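Local coordinates for oxalate-binding protein (PDB 1O4T) that binds oxalate and manganese as a homodimeric cupin and is a predicted oxalate decarboxylase, at the interface of chains A and B. Sequence-based numbering; all coordinates share one arbitrary frame. Chains: chain A/B, putative oxalate decarboxylase.

Contact 1: the interface of chains A and B. Residues chain A 91, 93, 105-107; chain B 19-20.
The backbone NH of A:Phe107 donates to the carbonyl oxygen of B:Met19, with N and O 3.0 Å apart. The bond is almost straight, 172° at the hydrogen, and the donor meets the carbonyl nearly head-on. The return bond between the same two residues, from B:Met19 N to A:Phe107 O, is weak at 3.4 Å. Together they illustrate how an extended N-terminal segment can be recognised through its backbone: the next residue pair, A:Cys106 and B:Val20, forms an antiparallel bridge, and the branch CG1 of B:Val20 lies 3.7 Å from the carbonyl oxygen of A:Val105.

Apolar contacts on both sides of this two-chain ribbon supplement the backbone pairing. On one side, the branch CG2 of B:Val20 touches the ring atom CD2 of A:Phe91 at 3.7 Å, the two side chains sliding past each other in opposite directions. Because CG1 of B:Val20 takes the place anti to the backbone N (chi1 170°), CG2 is the methyl left to reach the ring. The ring itself is steadied from within chain A, where CB of A:Cys106 sits over the centre of one face, 3.4 Å above its plane. On the opposite side, CG of B:Met19 lies 3.8 Å from CB of A:Phe107. The methionine gets there with CG tucked between its backbone N and carbonyl carbon (chi1 64°), and its chain then bends near the sulfur. The carboxylate of A:Asp93 stands near the B:Met19 amide, OD2 to N 4.2 Å, too long for a hydrogen bond, though its charge may favour the NH.

B:Met19 begins the modelled part of chain B and leads into strand 20-22. This N-terminal arm reaches across the dimer and adds itself to the edge of strand 104-108 in the cupin double-stranded beta-helix of chain A, while strand 88-93 faces strand 104-108, its A:Phe91 side chain pointing towards A:Cys106.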
# COMPACT_ATOMS: atom_id res chain seq x y z
N PHE A 91 -12.26 9.85 -7.13
CA PHE A 91 -11.52 9.02 -8.05
C PHE A 91 -12.33 8.86 -9.34
O PHE A 91 -13.53 8.54 -9.31
CB PHE A 91 -11.34 7.66 -7.39
CG PHE A 91 -10.62 6.67 -8.24
CD1 PHE A 91 -9.30 6.88 -8.61
CD2 PHE A 91 -11.24 5.51 -8.64
CE1 PHE A 91 -8.60 5.95 -9.37
CE2 PHE A 91 -10.52 4.56 -9.43
CZ PHE A 91 -9.21 4.81 -9.79
N ASP A 93 -12.54 6.77 -12.79
CA ASP A 93 -12.07 5.63 -13.59
C ASP A 93 -13.24 5.02 -14.39
O ASP A 93 -14.41 5.07 -13.97
CB ASP A 93 -11.34 4.66 -12.66
CG ASP A 93 -10.92 3.34 -13.33
OD1 ASP A 93 -9.71 3.12 -13.56
OD2 ASP A 93 -11.74 2.43 -13.59
N VAL A 105 -9.56 1.29 -1.63
CA VAL A 105 -8.62 0.84 -2.67
C VAL A 105 -9.20 1.28 -4.00
O VAL A 105 -10.36 1.01 -4.27
CB VAL A 105 -8.50 -0.68 -2.66
CG1 VAL A 105 -7.66 -1.20 -3.83
CG2 VAL A 105 -7.93 -1.14 -1.34
N CYS A 106 -8.38 1.94 -4.83
CA CYS A 106 -8.78 2.30 -6.21
C CYS A 106 -7.93 1.52 -7.16
O CYS A 106 -6.70 1.64 -7.12
CB CYS A 106 -8.58 3.79 -6.45
SG CYS A 106 -9.32 4.83 -5.20
N PHE A 107 -8.56 0.72 -8.01
CA PHE A 107 -7.91 -0.17 -8.96
C PHE A 107 -8.13 0.31 -10.40
O PHE A 107 -9.28 0.45 -10.86
CB PHE A 107 -8.46 -1.59 -8.82
CG PHE A 107 -7.75 -2.58 -9.68
CD1 PHE A 107 -6.47 -3.00 -9.34
CD2 PHE A 107 -8.33 -3.08 -10.83
CE1 PHE A 107 -5.79 -3.91 -10.14
CE2 PHE A 107 -7.66 -3.98 -11.63
CZ PHE A 107 -6.39 -4.38 -11.31
N MET B 19 -12.58 -0.15 -10.41
CA MET B 19 -13.37 -0.47 -9.20
C MET B 19 -12.75 0.19 -7.96
O MET B 19 -11.54 0.47 -7.90
CB MET B 19 -13.48 -1.99 -8.98
CG MET B 19 -12.13 -2.71 -8.68
SD MET B 19 -12.27 -4.52 -8.23
CE MET B 19 -13.65 -5.10 -9.42
N VAL B 20 -13.61 0.46 -7.00
CA VAL B 20 -13.21 0.93 -5.71
C VAL B 20 -13.67 -0.12 -4.73
O VAL B 20 -14.78 -0.61 -4.84
CB VAL B 20 -13.83 2.29 -5.41
CG1 VAL B 20 -13.61 2.68 -3.94
CG2 VAL B 20 -13.23 3.35 -6.38

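Contact 2: the interface of chains A and B. Residues chain A 79, 107, 109, 131, 133; chain B 51-53, 55.
B:His53 and A:Asp109 meet from opposite directions, and the imidazole NE2 donates to the carboxylate oxygen OD1 over a short 2.6 Å. The bond is moderately bent, 155° at the hydrogen. OD1 accepts through its syn lone pair and lies close to the imidazole plane, whereas the carboxylate and ring planes stand 78° apart. The other oxygen is engaged too: a water lies 2.9 Å from OD2 of A:Asp109 and 2.7 Å from the backbone O of B:Ala51. Tied by both oxygens, the carboxylate is restrained in its rotation, and its charge would probably favour a protonated imidazole. The far end of the A:Phe107 ring (CE1, CZ, CE2) points at that same B:Ala51 oxygen.

Beside this polar pair, B:Met52 and B:His53 lie over one face of the A:Phe79 ring, towards its rim. CD1 of A:Phe79 touches CD2 of B:His53 at 3.7 Å, while its CZ lies 3.7 Å from CA of B:Met52. B:His53 sends CG anti to its own carbonyl carbon (chi1 -62°), which carries the imidazole across this face, near CD1, towards the aspartate. Farther along, CG2 of A:Ile131 meets CB of B:Lys55 at 3.7 Å, and CE of B:Lys55 packs against CB of the C-terminal A:Leu133 at 3.9 Å.

Behind this shell, CB of A:Ile131 backs the opposite face of A:Phe79, offset toward the rim, so the ring is sandwiched between A:Ile131 and the B loop.

Here a buttressed aromatic and a directed polar bond work together: loop residues 51-55 of one subunit are held against strands 78-86, 104-108 and 124-132 and the loop residue A:Asp109 of the other, helping to build the homodimer.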
# COMPACT_ATOMS: atom_id res chain seq x y z
N PHE A 79 -0.93 -1.96 -14.52
CA PHE A 79 -2.10 -1.56 -13.78
C PHE A 79 -1.68 -0.81 -12.53
O PHE A 79 -0.55 -0.96 -12.07
CB PHE A 79 -3.03 -2.75 -13.50
CG PHE A 79 -2.44 -3.81 -12.61
CD1 PHE A 79 -1.79 -4.89 -13.15
CD2 PHE A 79 -2.57 -3.74 -11.23
CE1 PHE A 79 -1.26 -5.87 -12.35
CE2 PHE A 79 -2.00 -4.73 -10.41
CZ PHE A 79 -1.36 -5.81 -11.00
N PHE A 107 -8.56 0.72 -8.01
CA PHE A 107 -7.91 -0.17 -8.96
C PHE A 107 -8.13 0.31 -10.40
O PHE A 107 -9.28 0.45 -10.86
CB PHE A 107 -8.46 -1.59 -8.82
CG PHE A 107 -7.75 -2.58 -9.68
CD1 PHE A 107 -6.47 -3.00 -9.34
CD2 PHE A 107 -8.33 -3.08 -10.83
CE1 PHE A 107 -5.79 -3.91 -10.14
CE2 PHE A 107 -7.66 -3.98 -11.63
CZ PHE A 107 -6.39 -4.38 -11.31
N ASP A 109 -7.12 -0.67 -14.32
CA ASP A 109 -6.62 -1.80 -15.07
C ASP A 109 -5.94 -1.32 -16.33
O ASP A 109 -6.06 -0.15 -16.72
CB ASP A 109 -7.78 -2.75 -15.41
CG ASP A 109 -7.36 -4.21 -15.44
OD1 ASP A 109 -6.15 -4.52 -15.57
OD2 ASP A 109 -8.20 -5.11 -15.33
N ILE A 131 2.00 -1.88 -11.37
CA ILE A 131 2.52 -3.21 -11.58
C ILE A 131 2.44 -3.53 -13.07
O ILE A 131 1.40 -3.33 -13.74
CB ILE A 131 1.73 -4.21 -10.69
CG1 ILE A 131 1.98 -3.88 -9.20
CG2 ILE A 131 2.12 -5.62 -10.99
CD1 ILE A 131 1.36 -4.84 -8.19
N LEU A 133 2.45 -5.21 -16.74
CA LEU A 133 1.66 -6.13 -17.60
C LEU A 133 0.23 -6.47 -17.13
O LEU A 133 -0.75 -6.00 -17.76
CB LEU A 133 2.45 -7.36 -17.96
CG LEU A 133 3.86 -7.04 -18.48
CD1 LEU A 133 4.31 -8.19 -19.28
CD2 LEU A 133 3.98 -5.76 -19.31
OXT LEU A 133 -0.01 -7.18 -16.13
N ALA B 51 -7.39 -10.52 -10.25
CA ALA B 51 -7.60 -9.11 -10.59
C ALA B 51 -6.28 -8.42 -10.85
O ALA B 51 -6.21 -7.46 -11.60
CB ALA B 51 -8.33 -8.40 -9.45
N MET B 52 -5.23 -8.92 -10.20
CA MET B 52 -3.90 -8.40 -10.35
C MET B 52 -3.11 -9.21 -11.38
O MET B 52 -1.89 -9.23 -11.35
CB MET B 52 -3.20 -8.41 -8.97
CG MET B 52 -3.90 -7.57 -7.88
SD MET B 52 -2.95 -7.44 -6.37
CE MET B 52 -3.21 -9.06 -5.59
N HIS B 53 -3.82 -9.89 -12.27
CA HIS B 53 -3.25 -10.54 -13.47
C HIS B 53 -2.21 -11.59 -13.11
O HIS B 53 -1.29 -11.84 -13.88
CB HIS B 53 -2.63 -9.49 -14.42
CG HIS B 53 -3.62 -8.50 -14.97
ND1 HIS B 53 -4.10 -8.57 -16.25
CD2 HIS B 53 -4.20 -7.43 -14.41
CE1 HIS B 53 -4.93 -7.56 -16.47
NE2 HIS B 53 -5.02 -6.86 -15.35
N LYS B 55 0.18 -11.32 -11.07
CA LYS B 55 1.48 -10.67 -10.86
C LYS B 55 1.76 -10.52 -9.36
O LYS B 55 2.91 -10.37 -8.94
CB LYS B 55 1.53 -9.28 -11.53
CG LYS B 55 1.49 -9.27 -13.07
CD LYS B 55 2.61 -10.14 -13.61
CE LYS B 55 2.87 -9.92 -15.06
NZ LYS B 55 4.04 -10.75 -15.47
O HOH W 1 -7.90 -7.49 -13.66

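Contact 1 and contact 2 lie side by side on one face of chain A, the centres of their C-alpha atoms about 12 Å apart. A:Phe107 joins them: its backbone and CB serve contact 1, while its ring extends into contact 2. Strand 104-108 therefore meets two separate stretches of chain B, the N-terminal arm in contact 1 and the loop of residues 51-55 in contact 2. Two-fold symmetry repeats both with the chains exchanged, so each subunit gives and receives an arm and a loop. Backbone pairing and side-chain matching are thus coupled, which probably fixes the relative orientation of the two cupin domains.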